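Local structure of malic enzyme (Entamoeba histolytica, 3NV9) at the interface of chains A and B. The protein is a malic enzyme that activates metronidazole and couples oxidative decarboxylation of malate to pyruvate with reduction of a nicotinamide cofactor, working as a deeply entangled dimer. Residues are numbered along the deposited sequence; one frame, centred on the assembly and turned at random. Chains: chain A/B, Malic enzyme.

All four contacts belong to one two-fold interface, and each has a twin with the chains exchanged. With all distances taken between C-alpha centres, contacts 2 and 3 nearly merge: they lie about 6 Å apart and share A:Ala456, B:Met50 and B:Pro51 around the paired strands 47-51. A:Lys46 links contact 3 to contact 1, about 10 Å away, and B:Ala63 links contact 1 to contact 4, about 8 Å away. Contacts 2 and 4 are the ends of the run, about 19 Å apart. The segment from B:Met50 to B:Val69 thus threads along chain A, in keeping with the deeply entangled dimer.

Contact 1: the interface of chains A and B. Residues chain A 40, 46, 115, 119; chain B 63-64, 69.
The side-chain ammonium nitrogen NZ of A:Lys46 is gripped by three acceptors. Across the interface it donates to the backbone carbonyl O of B:Tyr64 at 2.9 Å, approaching at a C=O...N angle of 136° and tilted modestly from the carbonyl plane. Within its own chain it bonds to the carbonyl O of A:Gly115 at 2.7 Å. The third acceptor is the imidazole NE2 of A:His40, 2.8 Å from NZ, with the lysine nitrogen close to the ring plane. Three bonds on one amine should fix its position, and accepting through NE2 would suit a ring protonated at ND1, though the structure does not show the proton. At another part of the same ring edge, CE1 of A:His40 faces the carbonyl O of B:Ala63 at 3.3 Å. The lysine chain bends at chi3 (-64°), turning its end toward these acceptors while its middle runs past the B:Tyr64 ring in the opposite sense. There CD of A:Lys46 rests 3.5 Å from CD1 of B:Tyr64. CG2 of B:Val69 packs on the A:Gly115 backbone, 4.0 Å from its CA. The site joins helix 21-43, the loop after it and the start of helix 114-128 of chain A to helices 61-64 and 69-78 of chain B.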
loop_
_atom_site.group_PDB
_atom_site.type_symbol
_atom_site.label_atom_id
_atom_site.label_comp_id
_atom_site.label_asym_id
_atom_site.label_seq_id
_atom_site.Cartn_x
_atom_site.Cartn_y
_atom_site.Cartn_z
ATOM N N HIS A 40 -9.838 -3.623 16.675
ATOM C CA HIS A 40 -8.734 -3.800 15.726
ATOM C C HIS A 40 -8.435 -5.290 15.611
ATOM O O HIS A 40 -8.241 -5.804 14.559
ATOM C CB HIS A 40 -7.465 -3.034 16.127
ATOM C CG HIS A 40 -7.516 -1.563 15.874
ATOM N ND1 HIS A 40 -8.190 -0.683 16.705
ATOM C CD2 HIS A 40 -6.921 -0.804 14.927
ATOM C CE1 HIS A 40 -8.047 0.549 16.239
ATOM N NE2 HIS A 40 -7.267 0.500 15.167
ATOM N N LYS A 46 -8.041 -2.292 9.656
ATOM C CA LYS A 46 -9.108 -1.385 9.300
ATOM C C LYS A 46 -9.329 -1.288 7.806
ATOM O O LYS A 46 -10.442 -0.995 7.399
ATOM C CB LYS A 46 -8.894 -0.004 9.921
ATOM C CG LYS A 46 -9.161 -0.007 11.496
ATOM C CD LYS A 46 -8.737 1.313 12.128
ATOM C CE LYS A 46 -7.151 1.544 12.003
ATOM N NZ LYS A 46 -6.659 2.371 13.126
ATOM N N GLY A 115 -1.245 1.506 13.813
ATOM C CA GLY A 115 -2.618 1.761 14.236
ATOM C C GLY A 115 -3.027 3.114 13.751
ATOM O O GLY A 115 -4.073 3.273 13.100
ATOM N N GLY A 119 -5.476 4.200 10.473
ATOM C CA GLY A 119 -6.658 5.031 10.703
ATOM C C GLY A 119 -6.631 6.222 9.769
ATOM O O GLY A 119 -7.659 6.594 9.233
ATOM N N ALA B 63 -12.479 5.054 18.259
ATOM C CA ALA B 63 -11.821 3.778 18.545
ATOM C C ALA B 63 -10.789 3.499 17.428
ATOM O O ALA B 63 -9.724 2.943 17.691
ATOM C CB ALA B 63 -12.824 2.652 18.645
ATOM N N TYR B 64 -11.086 3.935 16.209
ATOM C CA TYR B 64 -10.165 3.822 15.093
ATOM C C TYR B 64 -9.031 4.858 15.053
ATOM O O TYR B 64 -8.016 4.684 14.336
ATOM C CB TYR B 64 -10.941 3.888 13.764
ATOM C CG TYR B 64 -11.907 2.767 13.552
ATOM C CD1 TYR B 64 -11.631 1.483 14.012
ATOM C CD2 TYR B 64 -13.134 2.994 12.895
ATOM C CE1 TYR B 64 -12.561 0.444 13.832
ATOM C CE2 TYR B 64 -14.044 1.966 12.702
ATOM C CZ TYR B 64 -13.753 0.686 13.167
ATOM O OH TYR B 64 -14.672 -0.358 12.952
ATOM N N VAL B 69 -7.067 4.868 19.529
ATOM C CA VAL B 69 -6.016 4.249 18.759
ATOM C C VAL B 69 -4.691 4.222 19.534
ATOM O O VAL B 69 -3.794 3.374 19.258
ATOM C CB VAL B 69 -5.873 4.928 17.386
ATOM C CG1 VAL B 69 -5.120 6.319 17.499
ATOM C CG2 VAL B 69 -5.189 3.973 16.395
#

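Contact 2: the interface of chains A and B. Residues chain A 48, 50, 455-456, 459, 465; chain B 50-51, 459.
The flat amide of A:Gln48 meets B:Pro51 at its edge: NE2 donates to the backbone carbonyl O of the proline at 3.2 Å, with that oxygen close to the amide plane. The donor is tilted 27° from the proline's carbonyl plane. Chi1 of A:Gln48 (60°) places CG between the backbone N and the carbonyl carbon, and the extended chain beyond CG reaches across the partner strand, bringing NE2 to the proline carbonyl. The puckered ring of B:Pro51 is met at CG by the methyl CB of A:Ala456, 3.8 Å away. Beside the amide, the backbones of A:Gln48 and B:Met50 form an antiparallel beta bridge. The N of A:Gln48 donates to O of B:Met50 at 2.8 Å, nearly along the C=O axis, and N of B:Met50 returns a bond of the same length to O of A:Gln48.

The methionines add apolar contacts to the helices. CG of A:Met50 lies 3.6 Å from CD1 of B:Leu459, the two side chains crossing almost at right angles. Its counterpart B:Met50 meets CD1 of A:Leu459 through CG at 3.7 Å. The bend at chi2 (70°) then brings SD to 3.9 Å from CB of A:Ser455, and chi3 turns the CE methyl to the same serine CB. The strands 47-51 thereby pair across the dimer while helices 438-461 pack against them, binding the two subunits through both backbone and side chains.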
loop_
_atom_site.group_PDB
_atom_site.type_symbol
_atom_site.label_atom_id
_atom_site.label_comp_id
_atom_site.label_asym_id
_atom_site.label_seq_id
_atom_site.Cartn_x
_atom_site.Cartn_y
_atom_site.Cartn_z
ATOM N N GLN A 48 -8.276 -2.677 3.506
ATOM C CA GLN A 48 -7.970 -3.805 2.684
ATOM C C GLN A 48 -7.772 -3.336 1.258
ATOM O O GLN A 48 -8.052 -2.214 0.905
ATOM C CB GLN A 48 -9.098 -4.823 2.769
ATOM C CG GLN A 48 -10.457 -4.273 2.306
ATOM C CD GLN A 48 -11.527 -5.360 2.099
ATOM O OE1 GLN A 48 -11.231 -6.530 1.809
ATOM N NE2 GLN A 48 -12.776 -4.971 2.315
ATOM N N MET A 50 -8.806 -3.858 -2.783
ATOM C CA MET A 50 -9.942 -4.402 -3.546
ATOM C C MET A 50 -9.776 -4.065 -5.037
ATOM O O MET A 50 -9.248 -3.011 -5.355
ATOM C CB MET A 50 -11.197 -3.744 -2.986
ATOM C CG MET A 50 -12.491 -4.315 -3.420
ATOM S SD MET A 50 -12.835 -5.961 -2.728
ATOM C CE MET A 50 -13.000 -5.413 -1.022
ATOM N N SER A 455 -19.464 2.396 -1.798
ATOM C CA SER A 455 -18.833 1.076 -1.888
ATOM C C SER A 455 -18.675 0.458 -0.508
ATOM O O SER A 455 -19.063 -0.703 -0.271
ATOM C CB SER A 455 -17.466 1.172 -2.519
ATOM O OG SER A 455 -17.640 1.549 -3.843
ATOM N N ALA A 456 -18.113 1.246 0.402
ATOM C CA ALA A 456 -17.925 0.791 1.792
ATOM C C ALA A 456 -19.270 0.388 2.460
ATOM O O ALA A 456 -19.365 -0.634 3.137
ATOM C CB ALA A 456 -17.175 1.842 2.588
ATOM N N LEU A 459 -20.562 -2.935 1.291
ATOM C CA LEU A 459 -19.819 -4.091 1.804
ATOM C C LEU A 459 -20.290 -4.486 3.219
ATOM O O LEU A 459 -20.420 -5.674 3.516
ATOM C CB LEU A 459 -18.297 -3.832 1.731
ATOM C CG LEU A 459 -17.710 -3.856 0.321
ATOM C CD1 LEU A 459 -16.246 -3.706 0.320
ATOM C CD2 LEU A 459 -18.048 -5.183 -0.447
ATOM N N ILE A 465 -18.377 -7.077 5.490
ATOM C CA ILE A 465 -17.892 -6.568 6.748
ATOM C C ILE A 465 -18.960 -6.931 7.819
ATOM O O ILE A 465 -20.107 -6.482 7.769
ATOM C CB ILE A 465 -17.600 -5.058 6.655
ATOM C CG1 ILE A 465 -16.504 -4.780 5.614
ATOM C CG2 ILE A 465 -17.126 -4.529 7.941
ATOM C CD1 ILE A 465 -16.562 -3.319 5.063
ATOM N N MET B 50 -9.973 -0.182 0.535
ATOM C CA MET B 50 -11.347 -0.097 1.076
ATOM C C MET B 50 -11.375 -0.299 2.598
ATOM O O MET B 50 -10.568 -1.068 3.092
ATOM C CB MET B 50 -12.168 -1.213 0.401
ATOM C CG MET B 50 -13.639 -1.081 0.565
ATOM S SD MET B 50 -14.386 0.311 -0.364
ATOM C CE MET B 50 -13.982 -0.401 -1.969
ATOM N N PRO B 51 -12.356 0.294 3.334
ATOM C CA PRO B 51 -12.536 -0.161 4.736
ATOM C C PRO B 51 -12.790 -1.659 4.791
ATOM O O PRO B 51 -13.271 -2.212 3.802
ATOM C CB PRO B 51 -13.818 0.578 5.217
ATOM C CG PRO B 51 -13.822 1.890 4.341
ATOM C CD PRO B 51 -13.363 1.331 2.944
ATOM N N LEU B 459 -19.257 -5.417 -5.967
ATOM C CA LEU B 459 -18.904 -4.088 -6.443
ATOM C C LEU B 459 -19.049 -3.986 -7.982
ATOM O O LEU B 459 -19.344 -2.902 -8.534
ATOM C CB LEU B 459 -17.489 -3.729 -5.973
ATOM C CG LEU B 459 -17.380 -3.606 -4.426
ATOM C CD1 LEU B 459 -15.941 -3.535 -3.982
ATOM C CD2 LEU B 459 -18.208 -2.418 -3.861
#

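Contact 3: the interface of chains A and B. Residues chain A 46-47, 122, 125, 456; chain B 50-51, 53, 55.
A:Leu122 and B:Pro51 form the apolar centre, their side chains crossing at about a right angle. The CD1 methyl of the leucine comes against the CB and CG side of the pyrrolidine ring, 3.7 Å from CG of B:Pro51. A chi1 of 165° sends CG of A:Leu122 away from its backbone N and carries both methyls off helix 114-128 toward the partner. The proline ring is thus held between A:Leu122 and the helix 438-461 residue A:Ala456. The second methyl, CD2 of A:Leu122, turns to the thiol sulfur SG of B:Cys53 at 4.1 Å and, slightly farther off, to CD2 of B:Leu55 at 4.2 Å.

Farther out, A:Lys125, one helical turn beyond A:Leu122, flanks the proline with the aliphatic start of its chain, CG lying 4.4 Å from CD of B:Pro51. On the backbone side, A:Ile47 and B:Pro51 pair in an antiparallel beta bridge, which brings CA of A:Ile47 to 3.3 Å from the carbonyl O of B:Met50. At the polar rim B:Cys53 leans on A:Lys46, its sulfur 3.9 Å from CB of the lysine. The same SG makes a weak hydrogen bond to the backbone carbonyl O of A:Lys46 at 3.5 Å.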
loop_
_atom_site.group_PDB
_atom_site.type_symbol
_atom_site.label_atom_id
_atom_site.label_comp_id
_atom_site.label_asym_id
_atom_site.label_seq_id
_atom_site.Cartn_x
_atom_site.Cartn_y
_atom_site.Cartn_z
ATOM N N LYS A 46 -8.041 -2.292 9.656
ATOM C CA LYS A 46 -9.108 -1.385 9.300
ATOM C C LYS A 46 -9.329 -1.288 7.806
ATOM O O LYS A 46 -10.442 -0.995 7.399
ATOM C CB LYS A 46 -8.894 -0.004 9.921
ATOM C CG LYS A 46 -9.161 -0.007 11.496
ATOM C CD LYS A 46 -8.737 1.313 12.128
ATOM C CE LYS A 46 -7.151 1.544 12.003
ATOM N NZ LYS A 46 -6.659 2.371 13.126
ATOM N N ILE A 47 -8.275 -1.506 7.014
ATOM C CA ILE A 47 -8.329 -1.336 5.547
ATOM C C ILE A 47 -7.907 -2.607 4.777
ATOM O O ILE A 47 -7.266 -3.496 5.322
ATOM C CB ILE A 47 -7.538 -0.088 5.030
ATOM C CG1 ILE A 47 -6.041 -0.318 5.198
ATOM C CG2 ILE A 47 -7.903 1.139 5.820
ATOM C CD1 ILE A 47 -5.145 0.841 4.607
ATOM N N LEU A 122 -7.551 4.898 6.431
ATOM C CA LEU A 122 -8.986 4.580 6.456
ATOM C C LEU A 122 -9.765 5.896 6.180
ATOM O O LEU A 122 -10.680 5.939 5.318
ATOM C CB LEU A 122 -9.413 3.980 7.821
ATOM C CG LEU A 122 -10.941 3.957 8.093
ATOM C CD1 LEU A 122 -11.659 2.894 7.166
ATOM C CD2 LEU A 122 -11.364 3.718 9.574
ATOM N N LYS A 125 -9.701 7.414 2.596
ATOM C CA LYS A 125 -10.618 6.774 1.673
ATOM C C LYS A 125 -12.045 7.239 1.934
ATOM O O LYS A 125 -12.704 7.684 1.019
ATOM C CB LYS A 125 -10.533 5.254 1.744
ATOM C CG LYS A 125 -11.485 4.594 0.744
ATOM C CD LYS A 125 -11.032 4.775 -0.686
ATOM C CE LYS A 125 -11.820 3.857 -1.594
ATOM N NZ LYS A 125 -11.217 3.840 -2.942
ATOM N N ALA A 456 -18.113 1.246 0.402
ATOM C CA ALA A 456 -17.925 0.791 1.792
ATOM C C ALA A 456 -19.270 0.388 2.460
ATOM O O ALA A 456 -19.365 -0.634 3.137
ATOM C CB ALA A 456 -17.175 1.842 2.588
ATOM N N MET B 50 -9.973 -0.182 0.535
ATOM C CA MET B 50 -11.347 -0.097 1.076
ATOM C C MET B 50 -11.375 -0.299 2.598
ATOM O O MET B 50 -10.568 -1.068 3.092
ATOM C CB MET B 50 -12.168 -1.213 0.401
ATOM C CG MET B 50 -13.639 -1.081 0.565
ATOM S SD MET B 50 -14.386 0.311 -0.364
ATOM C CE MET B 50 -13.982 -0.401 -1.969
ATOM N N PRO B 51 -12.356 0.294 3.334
ATOM C CA PRO B 51 -12.536 -0.161 4.736
ATOM C C PRO B 51 -12.790 -1.659 4.791
ATOM O O PRO B 51 -13.271 -2.212 3.802
ATOM C CB PRO B 51 -13.818 0.578 5.217
ATOM C CG PRO B 51 -13.822 1.890 4.341
ATOM C CD PRO B 51 -13.363 1.331 2.944
ATOM N N CYS B 53 -13.659 -2.655 8.215
ATOM C CA CYS B 53 -14.123 -2.601 9.607
ATOM C C CYS B 53 -15.442 -1.890 9.644
ATOM O O CYS B 53 -15.746 -1.161 8.719
ATOM C CB CYS B 53 -13.114 -1.822 10.465
ATOM S SG CYS B 53 -12.773 -0.159 9.857
ATOM N N LEU B 55 -18.301 0.739 9.966
ATOM C CA LEU B 55 -18.465 2.196 9.980
ATOM C C LEU B 55 -19.925 2.584 10.332
ATOM O O LEU B 55 -20.544 3.410 9.669
ATOM C CB LEU B 55 -17.986 2.813 8.660
ATOM C CG LEU B 55 -16.483 2.594 8.330
ATOM C CD1 LEU B 55 -16.172 2.951 6.938
ATOM C CD2 LEU B 55 -15.539 3.392 9.252
#

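Contact 4: the interface of chains A and B. Residues chain A 8, 32, 35-36, 39; chain B 59-60, 63.
The indole of B:Trp60 receives A:Leu8 on one face. The CD1 methyl of the leucine sits over the fused rings in a CH-pi contact, 3.5 Å from the centroid of the five-membered ring and 3.8 Å from that of the six-membered ring. CD2 of A:Leu35 lies over CZ3 of the indole on the same face as A:Leu8, 3.8 Å away, while CG2 of A:Val39 reaches CZ3 from the rim, somewhat to the other side of the plane, at 3.7 Å. The side chains of A:Leu35 and B:Trp60 cross at about a right angle. The chi1 of A:Val39 (72°) turns CG2 opposite its backbone N, and this is the methyl that reaches the tryptophan.

Around this centre, CB of B:Ala63 rests against CG of A:Leu35, while its carbonyl O faces the methyl of A:Ala36. B:Asn59, preceding the tryptophan in the 3-10 helix 58-60, packs its CB against CB of A:Leu8 at 3.7 Å. Helix 21-43 spaces A:Tyr32, A:Leu35, A:Ala36 and A:Val39 along one side, and the loop carrying A:Leu8 closes over the indole. The phenol OH end of A:Tyr32, not its ring face, comes beside the amide of B:Asn59, with 15° between the two planes and OH 3.7 Å from ND2.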
loop_
_atom_site.group_PDB
_atom_site.type_symbol
_atom_site.label_atom_id
_atom_site.label_comp_id
_atom_site.label_asym_id
_atom_site.label_seq_id
_atom_site.Cartn_x
_atom_site.Cartn_y
_atom_site.Cartn_z
ATOM N N LEU A 8 -22.885 3.496 18.327
ATOM C CA LEU A 8 -22.106 4.186 19.375
ATOM C C LEU A 8 -22.538 5.642 19.692
ATOM O O LEU A 8 -21.756 6.388 20.285
ATOM C CB LEU A 8 -20.613 4.185 19.023
ATOM C CG LEU A 8 -19.972 2.862 19.399
ATOM C CD1 LEU A 8 -18.425 2.928 19.068
ATOM C CD2 LEU A 8 -20.266 2.475 20.873
ATOM N N TYR A 32 -12.898 3.881 24.981
ATOM C CA TYR A 32 -12.378 3.953 23.638
ATOM C C TYR A 32 -11.042 3.281 23.470
ATOM O O TYR A 32 -10.822 2.641 22.448
ATOM C CB TYR A 32 -12.365 5.368 23.101
ATOM C CG TYR A 32 -13.756 5.840 22.718
ATOM C CD1 TYR A 32 -14.504 5.171 21.735
ATOM C CD2 TYR A 32 -14.333 6.936 23.340
ATOM C CE1 TYR A 32 -15.768 5.582 21.407
ATOM C CE2 TYR A 32 -15.606 7.353 23.004
ATOM C CZ TYR A 32 -16.303 6.689 22.048
ATOM O OH TYR A 32 -17.563 7.134 21.732
ATOM N N LEU A 35 -12.129 -0.521 23.534
ATOM C CA LEU A 35 -12.808 -0.801 22.266
ATOM C C LEU A 35 -11.807 -0.749 21.136
ATOM O O LEU A 35 -11.884 -1.574 20.246
ATOM C CB LEU A 35 -13.912 0.202 21.948
ATOM C CG LEU A 35 -14.747 -0.072 20.684
ATOM C CD1 LEU A 35 -15.377 -1.496 20.878
ATOM C CD2 LEU A 35 -15.879 0.968 20.518
ATOM N N ALA A 36 -10.888 0.214 21.122
ATOM C CA ALA A 36 -9.851 0.151 20.078
ATOM C C ALA A 36 -9.161 -1.226 20.023
ATOM O O ALA A 36 -9.032 -1.845 18.940
ATOM C CB ALA A 36 -8.867 1.202 20.257
ATOM N N VAL A 39 -11.791 -3.998 18.695
ATOM C CA VAL A 39 -12.210 -3.884 17.295
ATOM C C VAL A 39 -11.043 -4.039 16.316
ATOM O O VAL A 39 -11.221 -4.513 15.214
ATOM C CB VAL A 39 -13.006 -2.541 17.031
ATOM C CG1 VAL A 39 -12.084 -1.380 17.064
ATOM C CG2 VAL A 39 -13.667 -2.555 15.626
ATOM N N ASN B 59 -18.989 7.839 16.035
ATOM C CA ASN B 59 -18.162 7.597 17.182
ATOM C C ASN B 59 -17.206 6.381 17.072
ATOM O O ASN B 59 -16.298 6.237 17.877
ATOM C CB ASN B 59 -19.046 7.506 18.409
ATOM C CG ASN B 59 -19.695 8.870 18.775
ATOM O OD1 ASN B 59 -20.859 9.162 18.430
ATOM N ND2 ASN B 59 -18.942 9.690 19.438
ATOM N N TRP B 60 -17.396 5.528 16.067
ATOM C CA TRP B 60 -16.451 4.434 15.832
ATOM C C TRP B 60 -15.014 5.004 15.523
ATOM O O TRP B 60 -13.955 4.339 15.769
ATOM C CB TRP B 60 -16.980 3.522 14.716
ATOM C CG TRP B 60 -17.926 2.473 15.284
ATOM C CD1 TRP B 60 -19.312 2.489 15.267
ATOM C CD2 TRP B 60 -17.551 1.300 15.997
ATOM N NE1 TRP B 60 -19.802 1.401 15.913
ATOM C CE2 TRP B 60 -18.753 0.634 16.358
ATOM C CE3 TRP B 60 -16.317 0.732 16.349
ATOM C CZ2 TRP B 60 -18.762 -0.571 17.085
ATOM C CZ3 TRP B 60 -16.316 -0.475 17.064
ATOM C CH2 TRP B 60 -17.543 -1.101 17.444
ATOM N N ALA B 63 -12.479 5.054 18.259
ATOM C CA ALA B 63 -11.821 3.778 18.545
ATOM C C ALA B 63 -10.789 3.499 17.428
ATOM O O ALA B 63 -9.724 2.943 17.691
ATOM C CB ALA B 63 -12.824 2.652 18.645
#